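Local atomic coordinates of pullulanase (Bacillus acidopullulyticus, PDB entry 2WAN), a protein that hydrolyses the alpha-1,6-glucosidic links of pullulan and probably those at the branch points of starch-derived polysaccharides. Residues 207-212 with 230-235; 446-451 with 801-806; 624-629 with 656-661. All blocks are in the same frame, centred on the assembly; numbering follows the deposited sequence.

Interaction 1 (207-212 with 230-235); sequences AGTYQY and SLTVPE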
loop_
_atom_site.group_PDB
_atom_site.type_symbol
_atom_site.label_atom_id
_atom_site.label_comp_id
_atom_site.label_asym_id
_atom_site.label_seq_id
_atom_site.Cartn_x
_atom_site.Cartn_y
_atom_site.Cartn_z
ATOM N N ALA A 207 -11.067 37.297 -33.440
ATOM C CA ALA A 207 -12.287 37.896 -33.985
ATOM C C ALA A 207 -13.250 36.840 -34.528
ATOM O O ALA A 207 -12.818 35.807 -35.046
ATOM C CB ALA A 207 -11.939 38.897 -35.076
ATOM N N GLY A 208 -14.551 37.098 -34.398
ATOM C CA GLY A 208 -15.573 36.224 -34.977
ATOM C C GLY A 208 -16.794 36.007 -34.105
ATOM O O GLY A 208 -16.893 36.559 -33.009
ATOM N N THR A 209 -17.728 35.198 -34.605
ATOM C CA THR A 209 -18.967 34.878 -33.893
ATOM C C THR A 209 -18.862 33.494 -33.256
ATOM O O THR A 209 -18.398 32.543 -33.891
ATOM C CB THR A 209 -20.194 34.927 -34.831
ATOM O OG1 THR A 209 -19.987 34.039 -35.936
ATOM C CG2 THR A 209 -20.412 36.331 -35.369
ATOM N N TYR A 210 -19.286 33.390 -31.999
ATOM C CA TYR A 210 -19.174 32.146 -31.229
ATOM C C TYR A 210 -20.479 31.808 -30.522
ATOM O O TYR A 210 -21.367 32.647 -30.414
ATOM C CB TYR A 210 -18.084 32.279 -30.166
ATOM C CG TYR A 210 -16.696 32.542 -30.701
ATOM C CD1 TYR A 210 -15.851 31.488 -31.048
ATOM C CD2 TYR A 210 -16.220 33.848 -30.847
ATOM C CE1 TYR A 210 -14.563 31.726 -31.533
ATOM C CE2 TYR A 210 -14.939 34.099 -31.333
ATOM C CZ TYR A 210 -14.117 33.036 -31.671
ATOM O OH TYR A 210 -12.850 33.280 -32.151
ATOM N N GLN A 211 -20.584 30.575 -30.040
ATOM C CA GLN A 211 -21.681 30.189 -29.159
ATOM C C GLN A 211 -21.146 29.459 -27.946
ATOM O O GLN A 211 -20.196 28.687 -28.057
ATOM C CB GLN A 211 -22.680 29.295 -29.884
ATOM C CG GLN A 211 -23.726 30.044 -30.674
ATOM C CD GLN A 211 -24.832 29.127 -31.137
ATOM O OE1 GLN A 211 -25.848 29.573 -31.657
ATOM N NE2 GLN A 211 -24.645 27.833 -30.934
ATOM N N TYR A 212 -21.758 29.698 -26.788
ATOM C CA TYR A 212 -21.350 28.987 -25.586
ATOM C C TYR A 212 -22.465 28.747 -24.565
ATOM O O TYR A 212 -23.544 29.363 -24.622
ATOM C CB TYR A 212 -20.171 29.697 -24.917
ATOM C CG TYR A 212 -20.587 30.919 -24.144
ATOM C CD1 TYR A 212 -20.915 30.826 -22.791
ATOM C CD2 TYR A 212 -20.671 32.169 -24.763
ATOM C CE1 TYR A 212 -21.309 31.946 -22.064
ATOM C CE2 TYR A 212 -21.069 33.299 -24.046
ATOM C CZ TYR A 212 -21.383 33.173 -22.694
ATOM O OH TYR A 212 -21.779 34.265 -21.960
ATOM N N SER A 230 -24.938 33.667 -27.804
ATOM C CA SER A 230 -24.168 34.246 -28.918
ATOM C C SER A 230 -23.147 35.265 -28.432
ATOM O O SER A 230 -23.464 36.130 -27.611
ATOM C CB SER A 230 -25.097 34.917 -29.937
ATOM O OG SER A 230 -25.989 33.972 -30.499
ATOM N N LEU A 231 -21.933 35.156 -28.971
ATOM C CA LEU A 231 -20.812 36.034 -28.630
ATOM C C LEU A 231 -20.054 36.442 -29.893
ATOM O O LEU A 231 -19.475 35.593 -30.579
ATOM C CB LEU A 231 -19.859 35.329 -27.648
ATOM C CG LEU A 231 -18.499 35.958 -27.308
ATOM C CD1 LEU A 231 -18.659 37.130 -26.365
ATOM C CD2 LEU A 231 -17.571 34.927 -26.693
ATOM N N THR A 232 -20.063 37.736 -30.202
ATOM C CA THR A 232 -19.259 38.255 -31.304
ATOM C C THR A 232 -18.024 38.980 -30.762
ATOM O O THR A 232 -18.132 39.872 -29.920
ATOM C CB THR A 232 -20.069 39.174 -32.254
ATOM O OG1 THR A 232 -20.642 40.251 -31.508
ATOM C CG2 THR A 232 -21.187 38.406 -32.919
ATOM N N VAL A 233 -16.857 38.550 -31.232
ATOM C CA VAL A 233 -15.574 39.138 -30.852
ATOM C C VAL A 233 -15.126 40.087 -31.968
ATOM O O VAL A 233 -14.954 39.653 -33.111
ATOM C CB VAL A 233 -14.505 38.044 -30.581
ATOM C CG1 VAL A 233 -13.136 38.660 -30.294
ATOM C CG2 VAL A 233 -14.935 37.166 -29.420
ATOM N N PRO A 234 -14.944 41.384 -31.638
ATOM C CA PRO A 234 -14.662 42.427 -32.632
ATOM C C PRO A 234 -13.312 42.273 -33.333
ATOM O O PRO A 234 -12.510 41.411 -32.962
ATOM C CB PRO A 234 -14.667 43.713 -31.797
ATOM C CG PRO A 234 -14.297 43.267 -30.424
ATOM C CD PRO A 234 -14.963 41.933 -30.268
ATOM N N GLU A 235 -13.090 43.116 -34.342
ATOM C CA GLU A 235 -11.811 43.240 -35.043
ATOM C C GLU A 235 -10.619 43.204 -34.081
ATOM O O GLU A 235 -10.599 43.924 -33.081
ATOM C CB GLU A 235 -11.794 44.561 -35.821
ATOM C CG GLU A 235 -10.594 44.764 -36.739
ATOM C CD GLU A 235 -10.837 44.243 -38.144
ATOM O OE1 GLU A 235 -11.953 44.442 -38.675
ATOM O OE2 GLU A 235 -9.906 43.642 -38.723
#
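The ring of Tyr210 overlaps the side chain of Val233, with CE2 3.6 Å from Val233 CG2. The two do not sit directly opposite in the sheet. Val233 pairs with Gly208, one step along the same face. Tyr210 CG lies anti to its carbonyl carbon and beside the backbone N (chi1 -61°). The ring runs on from there past Gly208 to the valine. The phi of Gly208 is strongly positive, and a CB there would press on the carbonyl O of Ala207. The hydroxyl of Tyr210 bonds to Pro206 O and fixes the far end of the ring.

Leu231 lies on this face too. Its CB meets the edge of a second ring, near the ring plane, at 4.3 Å from Tyr212 CE2. The hydroxyl of Tyr212 reaches Asp253.

On the other face Thr209 and Thr232 form a non-hydrogen-bonded pair. Their methyls are squeezed, with Thr209 CG2 only 3.3 Å from Thr232 CG2. Both CG2 atoms stand beside the backbone N, anti to the carbonyl carbon.

Four antiparallel backbone bonds join the strands. Gly208 and Val233 exchange two: Val233 N to Gly208 O is 2.7 Å and almost straight (177°), and Gly208 N to Val233 O is 2.9 Å. Tyr210 and Leu231 exchange the others. Tyr210 N to Leu231 O is short at 2.6 Å but more bent (148°).

Tyr210, Leu231 and Val233 all pack on Leu205 of strand 198-205, in the facing sheet. Thr209, Thr232 and Ser230 on the other face are exposed. This is an antiparallel beta hairpin, strands 208-216 and 223-233, with one apolar face turned inward, as expected of a beta-sandwich such as the X25 domain.

Interaction 2 (446-451 with 801-806); sequences DANSGM and QFDWSR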
loop_
_atom_site.group_PDB
_atom_site.type_symbol
_atom_site.label_atom_id
_atom_site.label_comp_id
_atom_site.label_asym_id
_atom_site.label_seq_id
_atom_site.Cartn_x
_atom_site.Cartn_y
_atom_site.Cartn_z
ATOM N N ASP A 446 3.151 -28.408 9.596
ATOM C CA ASP A 446 2.811 -29.801 9.208
ATOM C C ASP A 446 3.627 -30.790 10.037
ATOM O O ASP A 446 4.816 -30.591 10.251
ATOM C CB ASP A 446 3.070 -30.009 7.713
ATOM C CG ASP A 446 2.346 -31.241 7.135
ATOM O OD1 ASP A 446 2.397 -32.345 7.723
ATOM O OD2 ASP A 446 1.748 -31.092 6.038
ATOM N N ALA A 447 2.986 -31.860 10.507
ATOM C CA ALA A 447 3.697 -32.926 11.210
ATOM C C ALA A 447 4.881 -33.484 10.418
ATOM O O ALA A 447 5.821 -34.049 11.006
ATOM C CB ALA A 447 2.738 -34.062 11.545
ATOM N N ASN A 448 4.835 -33.334 9.091
ATOM C CA ASN A 448 5.898 -33.846 8.228
ATOM C C ASN A 448 7.052 -32.851 7.953
ATOM O O ASN A 448 7.931 -33.142 7.155
ATOM C CB ASN A 448 5.313 -34.416 6.909
ATOM C CG ASN A 448 4.755 -33.346 5.959
ATOM O OD1 ASN A 448 5.120 -32.168 6.009
ATOM N ND2 ASN A 448 3.900 -33.791 5.026
ATOM N N SER A 449 7.045 -31.703 8.630
ATOM C CA SER A 449 7.951 -30.591 8.261
ATOM C C SER A 449 9.393 -30.806 8.717
ATOM O O SER A 449 10.303 -30.158 8.201
ATOM C CB SER A 449 7.436 -29.244 8.806
ATOM O OG SER A 449 7.787 -29.112 10.179
ATOM N N GLY A 450 9.596 -31.705 9.686
ATOM C CA GLY A 450 10.932 -31.955 10.246
ATOM C C GLY A 450 11.475 -30.913 11.212
ATOM O O GLY A 450 12.572 -31.088 11.769
ATOM N N MET A 451 10.715 -29.838 11.394
ATOM C CA MET A 451 11.059 -28.765 12.327
ATOM C C MET A 451 10.344 -28.994 13.655
ATOM O O MET A 451 9.164 -29.391 13.679
ATOM C CB MET A 451 10.690 -27.411 11.710
ATOM C CG MET A 451 11.717 -26.946 10.668
ATOM S SD MET A 451 11.152 -25.637 9.578
ATOM C CE MET A 451 10.093 -26.564 8.456
ATOM N N GLN A 801 -0.979 -25.128 4.965
ATOM C CA GLN A 801 0.372 -25.503 5.400
ATOM C C GLN A 801 1.299 -25.848 4.242
ATOM O O GLN A 801 0.835 -26.213 3.132
ATOM C CB GLN A 801 0.322 -26.681 6.371
ATOM C CG GLN A 801 0.031 -28.044 5.687
ATOM C CD GLN A 801 -0.544 -29.059 6.662
ATOM O OE1 GLN A 801 -0.280 -28.981 7.860
ATOM N NE2 GLN A 801 -1.320 -30.030 6.146
ATOM N N PHE A 802 2.604 -25.718 4.490
ATOM C CA PHE A 802 3.597 -26.369 3.636
ATOM C C PHE A 802 3.535 -27.873 3.945
ATOM O O PHE A 802 3.935 -28.320 5.030
ATOM C CB PHE A 802 5.003 -25.810 3.900
ATOM C CG PHE A 802 5.284 -24.487 3.226
ATOM C CD1 PHE A 802 4.301 -23.498 3.113
ATOM C CD2 PHE A 802 6.559 -24.229 2.734
ATOM C CE1 PHE A 802 4.587 -22.261 2.483
ATOM C CE2 PHE A 802 6.856 -23.004 2.122
ATOM C CZ PHE A 802 5.877 -22.027 1.997
ATOM N N ASP A 803 2.986 -28.647 2.999
ATOM C CA ASP A 803 2.947 -30.088 3.095
ATOM C C ASP A 803 4.234 -30.537 2.412
ATOM O O ASP A 803 4.329 -30.539 1.171
ATOM C CB ASP A 803 1.692 -30.628 2.376
ATOM C CG ASP A 803 1.735 -32.139 2.165
ATOM O OD1 ASP A 803 2.684 -32.792 2.627
ATOM O OD2 ASP A 803 0.806 -32.679 1.529
ATOM N N TRP A 804 5.242 -30.869 3.223
ATOM C CA TRP A 804 6.583 -31.112 2.697
ATOM C C TRP A 804 6.719 -32.429 1.933
ATOM O O TRP A 804 7.688 -32.614 1.214
ATOM C CB TRP A 804 7.631 -30.999 3.816
ATOM C CG TRP A 804 7.767 -29.580 4.347
ATOM C CD1 TRP A 804 7.040 -28.998 5.355
ATOM C CD2 TRP A 804 8.661 -28.558 3.863
ATOM N NE1 TRP A 804 7.458 -27.699 5.554
ATOM C CE2 TRP A 804 8.447 -27.403 4.655
ATOM C CE3 TRP A 804 9.624 -28.511 2.839
ATOM C CZ2 TRP A 804 9.159 -26.203 4.458
ATOM C CZ3 TRP A 804 10.344 -27.311 2.642
ATOM C CH2 TRP A 804 10.108 -26.179 3.457
ATOM N N SER A 805 5.735 -33.328 2.069
ATOM C CA SER A 805 5.672 -34.506 1.208
ATOM C C SER A 805 5.581 -34.131 -0.274
ATOM O O SER A 805 5.976 -34.918 -1.135
ATOM C CB SER A 805 4.487 -35.439 1.581
ATOM O OG SER A 805 3.246 -34.950 1.118
ATOM N N ARG A 806 5.053 -32.949 -0.576
ATOM C CA ARG A 806 4.933 -32.537 -1.982
ATOM C C ARG A 806 6.282 -32.161 -2.586
ATOM O O ARG A 806 6.477 -32.239 -3.802
ATOM C CB ARG A 806 3.912 -31.419 -2.141
ATOM C CG ARG A 806 2.500 -31.936 -1.846
ATOM C CD ARG A 806 1.445 -30.901 -2.029
ATOM N NE ARG A 806 1.084 -30.618 -3.427
ATOM C CZ ARG A 806 0.234 -31.326 -4.176
ATOM N NH1 ARG A 806 -0.365 -32.432 -3.718
ATOM N NH2 ARG A 806 -0.041 -30.911 -5.398
HETATM O O HOH W 1 4.577 -27.071 7.341
#
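The amide of Asn448 joins the two segments through both of its polar atoms. Its OD1 accepts from Trp804 N at 3.1 Å. Its ND2 donates to Asp803 OD1 at 2.9 Å, with the acceptor close to the amide plane. The amide plane stands 80° from the Trp804 ring, with OD1 at the ring edge.

Asp446 meets Gln801 differently. Its OD2 sits over the face of the glutamine amide, 3.1 Å from Gln801 CD, and makes no hydrogen bond there. Asp446 OD2 is also 3.9 Å from Asp803 OD1, so each carboxylate may raise the pKa of the other. One water bridges the segments, accepting from Asp446 N and donating to Phe802 O.

Ser449 comes in obliquely at the CD1 rim of the Trp804 indole, its CA 3.4 Å from Trp804 CD1, and its carbonyl O lies over that face. Phe802 CB is over the opposite face. Trp804 NE1 bonds to Phe443 O, which fixes the ring's rotation.

The contact joins loops that follow the first and last strands of the (beta/alpha)8 barrel, 435-438 and 773-777, which are neighbours where the barrel closes.

Behind the first shell, Asp446 opens a type I turn to Ser449. Its OD1 accepts from Asn448 N at 3.0 Å, an Asx turn that places the asparagine. Asp803 OD1 is held from the opposite face of its carboxylate by Ser805 OG at 2.7 Å. It also accepts a weak capping bond from Ser805 N, ahead of helix 805-809. Farther out, Lys454 NZ bonds to Asp446 O and Met451 O.

Interaction 3 (624-629 with 656-661); sequences MALLGK and GTSGLS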
loop_
_atom_site.group_PDB
_atom_site.type_symbol
_atom_site.label_atom_id
_atom_site.label_comp_id
_atom_site.label_asym_id
_atom_site.label_seq_id
_atom_site.Cartn_x
_atom_site.Cartn_y
_atom_site.Cartn_z
ATOM N N MET A 624 -0.842 -0.615 -0.772
ATOM C CA MET A 624 0.056 0.538 -0.774
ATOM C C MET A 624 -0.543 1.801 -1.420
ATOM O O MET A 624 -0.234 2.933 -1.001
ATOM C CB MET A 624 1.362 0.154 -1.463
ATOM C CG MET A 624 2.424 1.263 -1.355
ATOM S SD MET A 624 4.004 0.728 -2.019
ATOM C CE MET A 624 3.627 0.611 -3.778
ATOM N N ALA A 625 -1.400 1.616 -2.423
ATOM C CA ALA A 625 -2.069 2.761 -3.068
ATOM C C ALA A 625 -2.679 3.692 -2.018
ATOM O O ALA A 625 -2.569 4.912 -2.134
ATOM C CB ALA A 625 -3.146 2.275 -4.040
ATOM N N LEU A 626 -3.298 3.103 -0.993
ATOM C CA LEU A 626 -3.924 3.866 0.097
ATOM C C LEU A 626 -2.982 4.747 0.909
ATOM O O LEU A 626 -3.425 5.724 1.532
ATOM C CB LEU A 626 -4.655 2.922 1.052
ATOM C CG LEU A 626 -5.809 2.101 0.469
ATOM C CD1 LEU A 626 -6.311 1.144 1.521
ATOM C CD2 LEU A 626 -6.948 3.034 0.004
ATOM N N LEU A 627 -1.694 4.407 0.941
ATOM C CA LEU A 627 -0.748 5.190 1.756
ATOM C C LEU A 627 -0.411 6.539 1.128
ATOM O O LEU A 627 -0.054 7.487 1.837
ATOM C CB LEU A 627 0.516 4.380 2.061
ATOM C CG LEU A 627 0.236 3.053 2.795
ATOM C CD1 LEU A 627 1.547 2.309 3.025
ATOM C CD2 LEU A 627 -0.519 3.263 4.139
ATOM N N GLY A 628 -0.559 6.634 -0.192
ATOM C CA GLY A 628 -0.343 7.895 -0.905
ATOM C C GLY A 628 1.089 8.129 -1.362
ATOM O O GLY A 628 2.056 7.671 -0.724
ATOM N N LYS A 629 1.227 8.848 -2.474
ATOM C CA LYS A 629 2.535 9.149 -3.078
ATOM C C LYS A 629 3.469 9.897 -2.148
ATOM O O LYS A 629 4.626 9.518 -2.004
ATOM C CB LYS A 629 2.383 9.961 -4.374
ATOM C CG LYS A 629 1.912 9.176 -5.570
ATOM C CD LYS A 629 1.413 10.118 -6.674
ATOM C CE LYS A 629 2.539 10.871 -7.345
ATOM N NZ LYS A 629 2.003 11.648 -8.518
ATOM N N GLY A 656 -11.487 -0.890 -1.678
ATOM C CA GLY A 656 -12.803 -0.248 -1.718
ATOM C C GLY A 656 -12.619 1.200 -2.089
ATOM O O GLY A 656 -11.508 1.628 -2.420
ATOM N N THR A 657 -13.709 1.963 -2.049
ATOM C CA THR A 657 -13.668 3.373 -2.404
ATOM C C THR A 657 -12.894 4.130 -1.331
ATOM O O THR A 657 -13.253 4.088 -0.157
ATOM C CB THR A 657 -15.098 3.933 -2.559
ATOM O OG1 THR A 657 -15.756 3.217 -3.608
ATOM C CG2 THR A 657 -15.081 5.414 -2.911
ATOM N N SER A 658 -11.832 4.812 -1.737
ATOM C CA SER A 658 -10.987 5.505 -0.772
ATOM C C SER A 658 -11.361 6.976 -0.620
ATOM O O SER A 658 -11.801 7.623 -1.579
ATOM C CB SER A 658 -9.509 5.378 -1.150
ATOM O OG SER A 658 -8.721 6.186 -0.299
ATOM N N GLY A 659 -11.170 7.497 0.591
ATOM C CA GLY A 659 -11.290 8.936 0.864
ATOM C C GLY A 659 -10.170 9.763 0.247
ATOM O O GLY A 659 -10.328 10.970 0.023
ATOM N N LEU A 660 -9.037 9.124 -0.043
ATOM C CA LEU A 660 -7.889 9.825 -0.616
ATOM C C LEU A 660 -8.129 10.157 -2.093
ATOM O O LEU A 660 -8.624 9.309 -2.854
ATOM C CB LEU A 660 -6.619 8.977 -0.472
ATOM C CG LEU A 660 -5.288 9.667 -0.773
ATOM C CD1 LEU A 660 -4.994 10.799 0.236
ATOM C CD2 LEU A 660 -4.133 8.651 -0.805
ATOM N N SER A 661 -7.752 11.367 -2.500
ATOM C CA SER A 661 -7.913 11.775 -3.904
ATOM C C SER A 661 -7.101 10.889 -4.848
ATOM O O SER A 661 -5.984 10.470 -4.519
ATOM C CB SER A 661 -7.538 13.247 -4.093
ATOM O OG SER A 661 -6.164 13.456 -3.816
#
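Leu626 and Leu660 bring their backbones nearest, with CA atoms 7.2 Å apart, where residues 624-627, helical in their backbone angles but without the regular bonds, pass the irregular segment 656-661 and no hydrogen bond crosses. Gly628 follows with positive phi (89°) and takes the N-cap position before helix 629-642.

Leu660 reaches over with one methyl. A chi1 of -169° sets its CG anti to the backbone N, and a chi2 of 65° turns CD2 onto backbone rather than a side chain, at 3.8 Å from Leu626 O and 3.9 Å from Gly628 CA. A CB on Gly628 would point at this methyl and be tight against it. Leu626 answers from its own side: its CD2 touches the hydroxyl end of Ser658, 3.6 Å from Ser658 OG.

These loops follow the fourth and fifth strands of the catalytic barrel, 618-621 and 647-650. In alpha-amylase-family enzymes the nucleophile and the general acid/base stand at the ends of those two strands, so the contact probably borders the active site. A bound acetate, probably from the crystallisation liquor, lies close to Gly628.

Ser658 is fixed by polar bonds of its own. Its OG accepts from Leu660 N at 3.0 Å, an ST turn that sets the bend between the two contact residues. The same OG bonds to Glu591 OE2, while Glu591 OE1 takes Gly659 N. Arg575 NH2 bonds to Leu626 O, the carbonyl that Leu660 CD2 rests on.

In the fold
Interactions 2 and 3 belong to the same (beta/alpha)8 barrel and link loops after neighbouring strands: the first and eighth in interaction 2, the fourth and fifth in interaction 3. Their centres are 39 Å apart and they do not touch. Interaction 1 lies in a separate beta domain, its centre 45 Å from that of interaction 3 and 80 Å from that of interaction 2. Chemistry follows place. The outlying hairpin is held by backbone bonds and has one apolar and one largely exposed face. Interaction 2, partly buried, relies on polar side chains and a water. Interaction 3, near the chain's centre, is buried and has van der Waals contacts alone between its segments.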